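Local coordinates for protein particle-associated lyase (Acinetobacter bacteriophage AP22, PDB 4Y9V) that binds capsular saccharide of Acinetobacter baumannii as a trimeric phage tailspike and probably degrades the capsule as a lyase, at residues V528-A533 and T539-I544; P582-T587 and K607-K612; I602-K607 and K612-Y617. All coordinates share one frame; numbering follows the deposited sequence. Where two conformers were deposited one is given.

Contact 1: residues V528-A533 and T539-I544; sequences VSVTSA and TRANVI. With SO4 (sulfate ion), chain L.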
loop_
_atom_site.group_PDB
_atom_site.type_symbol
_atom_site.label_atom_id
_atom_site.label_comp_id
_atom_site.label_asym_id
_atom_site.label_seq_id
_atom_site.Cartn_x
_atom_site.Cartn_y
_atom_site.Cartn_z
ATOM N N VAL A 528 -27.443 -30.194 -11.860
ATOM C CA VAL A 528 -27.465 -31.662 -11.893
ATOM C C VAL A 528 -28.494 -32.090 -12.918
ATOM O O VAL A 528 -29.653 -31.693 -12.881
ATOM C CB VAL A 528 -27.770 -32.228 -10.490
ATOM C CG1 VAL A 528 -29.045 -31.654 -9.851
ATOM C CG2 VAL A 528 -27.766 -33.722 -10.505
ATOM N N SER A 529 -28.056 -32.972 -13.831
ATOM C CA SER A 529 -28.990 -33.584 -14.787
ATOM C C SER A 529 -29.766 -34.688 -14.074
ATOM O O SER A 529 -29.167 -35.485 -13.314
ATOM C CB SER A 529 -28.221 -34.178 -15.965
ATOM O OG SER A 529 -29.079 -34.985 -16.767
ATOM N N VAL A 530 -31.050 -34.743 -14.314
ATOM C CA VAL A 530 -31.926 -35.807 -13.807
ATOM C C VAL A 530 -32.689 -36.394 -14.989
ATOM O O VAL A 530 -32.893 -35.744 -16.019
ATOM C CB VAL A 530 -32.885 -35.326 -12.712
ATOM C CG1 VAL A 530 -32.104 -34.867 -11.489
ATOM C CG2 VAL A 530 -33.830 -34.259 -13.206
ATOM N N THR A 531 -33.122 -37.626 -14.796
ATOM C CA THR A 531 -33.976 -38.312 -15.789
ATOM C C THR A 531 -35.183 -38.852 -15.054
ATOM O O THR A 531 -35.065 -39.617 -14.089
ATOM C CB THR A 531 -33.197 -39.433 -16.481
ATOM O OG1 THR A 531 -32.082 -38.860 -17.209
ATOM C CG2 THR A 531 -34.080 -40.169 -17.475
ATOM N N SER A 532 -36.367 -38.430 -15.464
ATOM C CA SER A 532 -37.586 -38.955 -14.880
ATOM C C SER A 532 -37.782 -40.411 -15.305
ATOM O O SER A 532 -37.256 -40.878 -16.285
ATOM C CB SER A 532 -38.780 -38.094 -15.233
ATOM O OG SER A 532 -38.967 -38.138 -16.636
ATOM N N ALA A 533 -38.547 -41.127 -14.450
ATOM C CA ALA A 533 -38.890 -42.510 -14.740
ATOM C C ALA A 533 -40.404 -42.644 -14.796
ATOM O O ALA A 533 -41.168 -41.874 -14.179
ATOM C CB ALA A 533 -38.371 -43.407 -13.629
ATOM N N THR A 539 -39.372 -36.292 -9.246
ATOM C CA THR A 539 -38.087 -36.698 -9.788
ATOM C C THR A 539 -37.021 -35.928 -8.997
ATOM O O THR A 539 -36.962 -34.706 -9.100
ATOM C CB THR A 539 -37.964 -36.463 -11.269
ATOM O OG1 THR A 539 -39.010 -37.198 -11.987
ATOM C CG2 THR A 539 -36.610 -36.824 -11.802
ATOM N N ARG A 540 -36.227 -36.647 -8.206
ATOM C CA ARG A 540 -35.348 -36.040 -7.231
ATOM C C ARG A 540 -33.909 -36.236 -7.633
ATOM O O ARG A 540 -33.509 -37.371 -7.937
ATOM C CB ARG A 540 -35.578 -36.646 -5.848
ATOM C CG ARG A 540 -37.086 -36.709 -5.512
ATOM C CD ARG A 540 -37.369 -37.009 -4.013
ATOM N NE ARG A 540 -36.890 -38.340 -3.635
ATOM C CZ ARG A 540 -37.137 -38.843 -2.430
ATOM N NH1 ARG A 540 -37.840 -38.147 -1.549
ATOM N NH2 ARG A 540 -36.672 -40.044 -2.122
ATOM N N ALA A 541 -33.093 -35.174 -7.618
ATOM C CA ALA A 541 -31.669 -35.374 -7.694
ATOM C C ALA A 541 -31.204 -36.140 -6.449
ATOM O O ALA A 541 -31.826 -36.063 -5.388
ATOM C CB ALA A 541 -30.966 -34.029 -7.738
ATOM N N ASN A 542 -30.080 -36.848 -6.551
ATOM C CA ASN A 542 -29.454 -37.348 -5.369
ATOM C C ASN A 542 -29.041 -36.159 -4.487
ATOM O O ASN A 542 -28.751 -35.064 -4.976
ATOM C CB ASN A 542 -28.206 -38.182 -5.666
ATOM C CG ASN A 542 -28.456 -39.467 -6.413
ATOM O OD1 ASN A 542 -29.593 -39.934 -6.633
ATOM N ND2 ASN A 542 -27.389 -40.021 -6.823
ATOM N N VAL A 543 -28.978 -36.389 -3.178
ATOM C CA VAL A 543 -28.537 -35.325 -2.272
ATOM C C VAL A 543 -27.168 -34.834 -2.691
ATOM O O VAL A 543 -26.270 -35.602 -3.092
ATOM C CB VAL A 543 -28.587 -35.808 -0.817
ATOM C CG1 VAL A 543 -27.547 -36.871 -0.501
ATOM C CG2 VAL A 543 -28.404 -34.636 0.147
ATOM N N ILE A 544 -27.010 -33.526 -2.606
ATOM C CA ILE A 544 -25.777 -32.826 -2.944
ATOM C C ILE A 544 -25.087 -32.403 -1.668
ATOM O O ILE A 544 -25.663 -31.685 -0.836
ATOM C CB ILE A 544 -26.095 -31.629 -3.833
ATOM C CG1 ILE A 544 -26.832 -32.070 -5.100
ATOM C CG2 ILE A 544 -24.853 -30.840 -4.145
ATOM C CD1 ILE A 544 -27.237 -30.933 -5.951
HETATM S S SO4 L . -35.063 -41.431 -5.160
HETATM O O1 SO4 L . -35.859 -42.658 -5.457
HETATM O O2 SO4 L . -35.834 -40.223 -5.573
HETATM O O3 SO4 L . -33.789 -41.484 -5.952
HETATM O O4 SO4 L . -34.737 -41.396 -3.682
#

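Contact 2: residues P582-T587 and K607-K612; sequences PLRTPT and KVVTPK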
loop_
_atom_site.group_PDB
_atom_site.type_symbol
_atom_site.label_atom_id
_atom_site.label_comp_id
_atom_site.label_asym_id
_atom_site.label_seq_id
_atom_site.Cartn_x
_atom_site.Cartn_y
_atom_site.Cartn_z
ATOM N N PRO A 582 -55.288 -31.391 -17.646
ATOM C CA PRO A 582 -54.143 -30.518 -17.374
ATOM C C PRO A 582 -52.894 -30.957 -18.108
ATOM O O PRO A 582 -52.658 -32.144 -18.357
ATOM C CB PRO A 582 -53.953 -30.717 -15.852
ATOM C CG PRO A 582 -55.075 -31.544 -15.388
ATOM C CD PRO A 582 -55.874 -32.061 -16.473
ATOM N N LEU A 583 -52.068 -29.974 -18.426
ATOM C CA LEU A 583 -50.745 -30.191 -18.996
ATOM C C LEU A 583 -49.756 -30.441 -17.852
ATOM O O LEU A 583 -49.782 -29.762 -16.833
ATOM C CB LEU A 583 -50.312 -28.972 -19.764
ATOM C CG LEU A 583 -51.142 -28.710 -21.033
ATOM C CD1 LEU A 583 -51.194 -27.244 -21.348
ATOM C CD2 LEU A 583 -50.662 -29.588 -22.187
ATOM N N ARG A 584 -48.885 -31.447 -18.060
ATOM C CA ARG A 584 -47.817 -31.745 -17.119
ATOM C C ARG A 584 -46.769 -30.617 -17.127
ATOM O O ARG A 584 -46.332 -30.207 -18.190
ATOM C CB ARG A 584 -47.164 -33.055 -17.534
ATOM C CG ARG A 584 -46.092 -33.547 -16.565
ATOM C CD ARG A 584 -45.537 -34.875 -16.969
ATOM N NE ARG A 584 -46.487 -35.987 -16.932
ATOM C CZ ARG A 584 -47.150 -36.486 -17.980
ATOM N NH1 ARG A 584 -47.086 -35.946 -19.209
ATOM N NH2 ARG A 584 -47.933 -37.531 -17.792
ATOM N N THR A 585 -46.393 -30.212 -15.903
ATOM C CA THR A 585 -45.318 -29.216 -15.765
ATOM C C THR A 585 -44.414 -29.652 -14.616
ATOM O O THR A 585 -44.837 -30.388 -13.709
ATOM C CB THR A 585 -45.776 -27.782 -15.555
ATOM O OG1 THR A 585 -46.251 -27.772 -14.232
ATOM C CG2 THR A 585 -46.894 -27.340 -16.477
ATOM N N PRO A 586 -43.147 -29.217 -14.643
ATOM C CA PRO A 586 -42.195 -29.607 -13.601
ATOM C C PRO A 586 -42.091 -28.561 -12.498
ATOM O O PRO A 586 -41.408 -27.546 -12.654
ATOM C CB PRO A 586 -40.896 -29.653 -14.403
ATOM C CG PRO A 586 -41.035 -28.574 -15.427
ATOM C CD PRO A 586 -42.475 -28.621 -15.804
ATOM N N THR A 587 -42.756 -28.746 -11.340
ATOM C CA THR A 587 -42.634 -27.741 -10.279
ATOM C C THR A 587 -41.308 -27.927 -9.547
ATOM O O THR A 587 -41.085 -28.986 -8.947
ATOM C CB THR A 587 -43.795 -27.881 -9.282
ATOM O OG1 THR A 587 -45.044 -27.617 -9.933
ATOM C CG2 THR A 587 -43.625 -26.888 -8.123
ATOM N N LYS A 607 -48.458 -37.848 -13.023
ATOM C CA LYS A 607 -47.367 -38.784 -12.956
ATOM C C LYS A 607 -46.795 -39.004 -14.355
ATOM O O LYS A 607 -47.487 -38.989 -15.380
ATOM C CB LYS A 607 -47.745 -40.103 -12.299
ATOM C CG LYS A 607 -48.446 -41.117 -13.047
ATOM C CD LYS A 607 -48.740 -42.360 -12.203
ATOM C CE LYS A 607 -49.725 -43.247 -12.998
ATOM N NZ LYS A 607 -49.964 -44.467 -12.219
ATOM N N VAL A 608 -45.489 -39.239 -14.392
ATOM C CA VAL A 608 -44.761 -39.327 -15.625
ATOM C C VAL A 608 -45.142 -40.567 -16.424
ATOM O O VAL A 608 -45.257 -41.662 -15.884
ATOM C CB VAL A 608 -43.233 -39.319 -15.345
ATOM C CG1 VAL A 608 -42.386 -39.631 -16.510
ATOM C CG2 VAL A 608 -42.853 -37.921 -14.761
ATOM N N VAL A 609 -45.272 -40.369 -17.748
ATOM C CA VAL A 609 -45.494 -41.409 -18.727
ATOM C C VAL A 609 -44.258 -41.642 -19.579
ATOM O O VAL A 609 -43.984 -42.777 -19.946
ATOM C CB VAL A 609 -46.735 -41.069 -19.561
ATOM C CG1 VAL A 609 -46.861 -42.011 -20.771
ATOM C CG2 VAL A 609 -48.002 -41.094 -18.738
ATOM N N THR A 610 -43.526 -40.587 -19.940
ATOM C CA THR A 610 -42.390 -40.671 -20.829
ATOM C C THR A 610 -41.157 -40.161 -20.101
ATOM O O THR A 610 -41.141 -38.968 -19.700
ATOM C CB THR A 610 -42.616 -39.767 -22.079
ATOM O OG1 THR A 610 -43.839 -40.142 -22.712
ATOM C CG2 THR A 610 -41.525 -39.865 -23.116
ATOM N N PRO A 611 -40.135 -40.941 -19.929
ATOM C CA PRO A 611 -38.880 -40.444 -19.305
ATOM C C PRO A 611 -38.334 -39.242 -20.099
ATOM O O PRO A 611 -38.317 -39.255 -21.332
ATOM C CB PRO A 611 -37.926 -41.640 -19.403
ATOM C CG PRO A 611 -38.862 -42.830 -19.333
ATOM C CD PRO A 611 -40.017 -42.400 -20.233
ATOM N N LYS A 612 -37.830 -38.260 -19.349
ATOM C CA LYS A 612 -37.200 -37.071 -19.891
ATOM C C LYS A 612 -35.943 -36.719 -19.087
ATOM O O LYS A 612 -35.976 -36.804 -17.868
ATOM C CB LYS A 612 -38.124 -35.840 -19.824
ATOM C CG LYS A 612 -39.338 -35.897 -20.715
ATOM C CD LYS A 612 -39.067 -35.649 -22.141
ATOM C CE LYS A 612 -40.045 -36.338 -23.082
ATOM N NZ LYS A 612 -40.133 -35.520 -24.319
#

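Contact 3: residues I602-K607 and K612-Y617; sequences ILWNKK and KTFNLY. Unlike the reference sequence in segment 602-607: Ile602 (reference Val).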
loop_
_atom_site.group_PDB
_atom_site.type_symbol
_atom_site.label_atom_id
_atom_site.label_comp_id
_atom_site.label_asym_id
_atom_site.label_seq_id
_atom_site.Cartn_x
_atom_site.Cartn_y
_atom_site.Cartn_z
ATOM N N ILE A 602 -38.150 -32.111 -8.762
ATOM C CA ILE A 602 -39.392 -31.710 -9.383
ATOM C C ILE A 602 -40.535 -32.477 -8.743
ATOM O O ILE A 602 -40.446 -33.699 -8.552
ATOM C CB ILE A 602 -39.371 -32.106 -10.918
ATOM C CG1 ILE A 602 -38.355 -31.289 -11.652
ATOM C CG2 ILE A 602 -40.763 -31.990 -11.522
ATOM C CD1 ILE A 602 -38.605 -29.888 -11.261
ATOM N N LEU A 603 -41.618 -31.759 -8.466
ATOM C CA LEU A 603 -42.912 -32.356 -8.111
ATOM C C LEU A 603 -43.806 -32.257 -9.362
ATOM O O LEU A 603 -43.993 -31.163 -9.911
ATOM C CB LEU A 603 -43.552 -31.663 -6.940
ATOM C CG LEU A 603 -42.763 -31.718 -5.623
ATOM C CD1 LEU A 603 -43.454 -30.935 -4.547
ATOM C CD2 LEU A 603 -42.540 -33.129 -5.153
ATOM N N TRP A 604 -44.333 -33.381 -9.802
ATOM C CA TRP A 604 -45.163 -33.438 -10.995
ATOM C C TRP A 604 -46.633 -33.240 -10.652
ATOM O O TRP A 604 -47.119 -33.825 -9.656
ATOM C CB TRP A 604 -44.994 -34.804 -11.711
ATOM C CG TRP A 604 -43.590 -35.055 -12.141
ATOM C CD1 TRP A 604 -42.707 -35.923 -11.577
ATOM C CD2 TRP A 604 -42.905 -34.421 -13.244
ATOM N NE1 TRP A 604 -41.493 -35.874 -12.248
ATOM C CE2 TRP A 604 -41.598 -34.959 -13.256
ATOM C CE3 TRP A 604 -43.251 -33.463 -14.173
ATOM C CZ2 TRP A 604 -40.636 -34.553 -14.199
ATOM C CZ3 TRP A 604 -42.312 -33.045 -15.119
ATOM C CH2 TRP A 604 -41.017 -33.607 -15.104
ATOM N N ASN A 605 -47.361 -32.534 -11.478
ATOM C CA ASN A 605 -48.819 -32.466 -11.336
ATOM C C ASN A 605 -49.538 -33.652 -11.946
ATOM O O ASN A 605 -50.708 -33.860 -11.639
ATOM C CB ASN A 605 -49.376 -31.133 -11.874
ATOM C CG ASN A 605 -49.081 -30.914 -13.347
ATOM O OD1 ASN A 605 -48.057 -31.346 -13.876
ATOM N ND2 ASN A 605 -49.987 -30.195 -14.009
ATOM N N LYS A 606 -48.924 -34.445 -12.784
ATOM C CA LYS A 606 -49.531 -35.735 -13.163
ATOM C C LYS A 606 -48.309 -36.603 -13.465
ATOM O O LYS A 606 -47.302 -36.197 -14.058
ATOM C CB LYS A 606 -50.571 -35.660 -14.268
ATOM C CG LYS A 606 -50.033 -35.171 -15.572
ATOM C CD LYS A 606 -50.902 -35.613 -16.721
ATOM C CE LYS A 606 -50.853 -34.847 -17.997
ATOM N NZ LYS A 606 -51.918 -35.240 -18.991
ATOM N N LYS A 607 -48.458 -37.848 -13.023
ATOM C CA LYS A 607 -47.367 -38.784 -12.956
ATOM C C LYS A 607 -46.795 -39.004 -14.355
ATOM O O LYS A 607 -47.487 -38.989 -15.380
ATOM C CB LYS A 607 -47.745 -40.103 -12.299
ATOM C CG LYS A 607 -48.446 -41.117 -13.047
ATOM C CD LYS A 607 -48.740 -42.360 -12.203
ATOM C CE LYS A 607 -49.725 -43.247 -12.998
ATOM N NZ LYS A 607 -49.964 -44.467 -12.219
ATOM N N LYS A 612 -37.830 -38.260 -19.349
ATOM C CA LYS A 612 -37.200 -37.071 -19.891
ATOM C C LYS A 612 -35.943 -36.719 -19.087
ATOM O O LYS A 612 -35.976 -36.804 -17.868
ATOM C CB LYS A 612 -38.124 -35.840 -19.824
ATOM C CG LYS A 612 -39.338 -35.897 -20.715
ATOM C CD LYS A 612 -39.067 -35.649 -22.141
ATOM C CE LYS A 612 -40.045 -36.338 -23.082
ATOM N NZ LYS A 612 -40.133 -35.520 -24.319
ATOM N N THR A 613 -34.898 -36.284 -19.797
ATOM C CA THR A 613 -33.650 -35.845 -19.173
ATOM C C THR A 613 -33.563 -34.331 -19.249
ATOM O O THR A 613 -33.779 -33.728 -20.331
ATOM C CB THR A 613 -32.435 -36.508 -19.871
ATOM O OG1 THR A 613 -32.553 -37.925 -19.765
ATOM C CG2 THR A 613 -31.131 -36.047 -19.272
ATOM N N PHE A 614 -33.254 -33.687 -18.118
ATOM C CA PHE A 614 -33.240 -32.225 -18.041
ATOM C C PHE A 614 -32.401 -31.817 -16.847
ATOM O O PHE A 614 -31.951 -32.661 -16.072
ATOM C CB PHE A 614 -34.671 -31.668 -18.028
ATOM C CG PHE A 614 -35.507 -32.239 -16.872
ATOM C CD1 PHE A 614 -35.510 -31.614 -15.650
ATOM C CD2 PHE A 614 -36.253 -33.378 -17.065
ATOM C CE1 PHE A 614 -36.253 -32.156 -14.604
ATOM C CE2 PHE A 614 -36.995 -33.914 -16.030
ATOM C CZ PHE A 614 -36.994 -33.294 -14.796
ATOM N N ASN A 615 -32.204 -30.517 -16.692
ATOM C CA ASN A 615 -31.388 -29.992 -15.593
ATOM C C ASN A 615 -32.216 -29.453 -14.440
ATOM O O ASN A 615 -33.244 -28.789 -14.630
ATOM C CB ASN A 615 -30.512 -28.859 -16.113
ATOM C CG ASN A 615 -29.323 -29.352 -16.909
ATOM O OD1 ASN A 615 -28.753 -30.395 -16.607
ATOM N ND2 ASN A 615 -28.955 -28.550 -17.914
ATOM N N LEU A 616 -31.680 -29.671 -13.246
ATOM C CA LEU A 616 -32.048 -28.941 -12.052
ATOM C C LEU A 616 -30.843 -28.079 -11.649
ATOM O O LEU A 616 -29.712 -28.512 -11.706
ATOM C CB LEU A 616 -32.475 -29.855 -10.903
ATOM C CG LEU A 616 -33.794 -30.548 -11.139
ATOM C CD1 LEU A 616 -34.050 -31.643 -10.150
ATOM C CD2 LEU A 616 -34.930 -29.496 -10.964
ATOM N N TYR A 617 -31.143 -26.861 -11.230
ATOM C CA TYR A 617 -30.152 -25.893 -10.798
ATOM C C TYR A 617 -30.439 -25.514 -9.364
ATOM O O TYR A 617 -31.596 -25.494 -8.924
ATOM C CB TYR A 617 -30.195 -24.648 -11.670
ATOM C CG TYR A 617 -29.945 -24.918 -13.118
ATOM C CD1 TYR A 617 -28.650 -24.997 -13.599
ATOM C CD2 TYR A 617 -30.989 -25.086 -14.032
ATOM C CE1 TYR A 617 -28.385 -25.236 -14.943
ATOM C CE2 TYR A 617 -30.737 -25.305 -15.374
ATOM C CZ TYR A 617 -29.437 -25.358 -15.846
ATOM O OH TYR A 617 -29.243 -25.549 -17.180
#

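Contact 1: residues V528-A533 and T539-I544
Thr539 OG1 is gripped by two groups, taking the indole N-H of Trp604 and giving its proton to the amide oxygen of Asn536, while it also rests 3.4 Å from Ser532 CB. Threonine suits a place where a polar and an apolar branch are both needed. With OG1 beside the backbone N and CG2 anti to it (chi1 -59°), the hydroxyl serves the two polar partners and the methyl meets Val530, whose CG2 lies 4.0 Å from Thr539 CG2. The other branch of Val530 reaches further along, its CG1 3.9 Å from Ala541 CA. Ala541, with only a methyl, lets the backbone come close and still meets Val528, whose CG1 stands 3.7 Å from Ala541 CB. Ile544 CD1 closes the row more loosely, 4.4 Å from Val528 CG1. The two segments run nearly antiparallel but do not pair. Val528 and Val530 bond through their backbones to Leu616 and Phe614, whereas Thr539 and Ala541 bond to Ile602 and Pro600, so the contact joins two separate sheets of the Ig-like domain. On the outer side, Arg540 points its CB away from 528-533. Bent at chi3 (-64°), it lays the edge of its guanidinium against a sulfate, giving NE to sulfate O2 at 2.9 Å and NH2 to sulfate O4 at 2.8 Å. Arg599 also holds this anion, and Arg540 NH1 bonds to Trp569 O of the second subunit. The sulfate, probably from the crystallisation liquor, would offset the charge of both arginines. The chemistry thus divides by face: aliphatic groups close the inner side, a hydroxyl with two hydrogen bonds satisfies the buried polar end of Thr539, and an arginine faces anion and neighbouring subunit outside.

Contact 2: residues P582-T587 and K607-K612
This is a polar contact in which one buried arginine holds a loop, near the distal end of the C-terminal Ig-like domain. Arg584, on the segment leading into strand 586-594, reaches across to the loop between strands 597-604 and 613-623. Its side chain leaves with CG anti to the backbone N (chi1 -175°), stays extended through chi2 and bends at chi3, which brings the guanidinium edge up to the Lys607 carbonyl. NH2 donates to Lys607 O at 2.9 Å with an N-H...O angle of 156°. The oxygen lies near the guanidinium plane, although the donor itself is tilted 34° from the carbonyl plane. NE bonds to the preceding carbonyl, Lys606 O, so that two successive peptide oxygens are held by one group. NH1 completes the set with a salt bridge to Glu576, whose carboxylate probably balances the buried charge, and a bond to Phe574 O. Arginine fits here because its planar, five-hydrogen head can serve several acceptors at once. Val609 N sits over one face of the guanidinium, and Val609 CG2 touches Arg584 NH2 at 3.7 Å, its side chain crossing the arginine at about a right angle. The Lys607 side chain starts out away from 582-587, while its backbone N bonds to Glu581 of the second subunit. Here the loop is tied at the end of the Ig-like beta-sandwich of a tailspike trimer, beside the subunit interface.

Contact 3: residues I602-K607 and K612-Y617
Phe614 and Trp604 reach toward each other from opposite directions inside the beta-sandwich of the Ig-like domain, from strands 613-617 and 602-604, whose axes pass 11.0 Å apart at 124°. Large side chains fill that gap from every second residue, Ile602 and Trp604 on one strand and Phe614 and Leu616 on the other. Phe614 CG stands between its backbone N and carbonyl carbon (chi1 57°), lifting the ring off its own strand so that CZ comes 3.9 Å from Trp604 CZ2. The two rings meet obliquely at their outer carbons. Ile602 comes at the edge of the phenyl ring, near its plane, with CG1 3.7 Å from Phe614 CE1. Its chain crosses those of both Phe614 and Leu616 at a slant, and its terminal CD1 meets Leu616 CD2 at 3.7 Å. Val560 touches Ile602, Phe614 and Leu616, and Phe574 meets the Phe614 ring edge to face, so further apolar groups extend the cluster. Beta branching lets Ile602 work on two fronts: while CG1 faces the opposite strand, its CG2 methyl covers the indole of its own strand, 3.5 Å above the plane and over the centre of the Trp604 ring.

Along the chain, contact 1 comes first: it closes the short connection between strands 518-531 and 538-545, which belong to different sheets, and it is complete before the others open. Contact 2 begins at 582-587 and closes a longer excursion through strands 586-594 and 597-604. Contact 3 opens inside that excursion and ends beyond it, closing the loop between strands 597-604 and 613-623, so contacts 2 and 3 cross and share Lys607 and Lys612. Strand 613-623 pairs with 518-531, and 597-604 lies between 538-545 and 586-594; contacts 1 and 3 therefore bridge the same two layers, while contact 2 joins the lead-in to strand 586-594 to the loop connecting those layers.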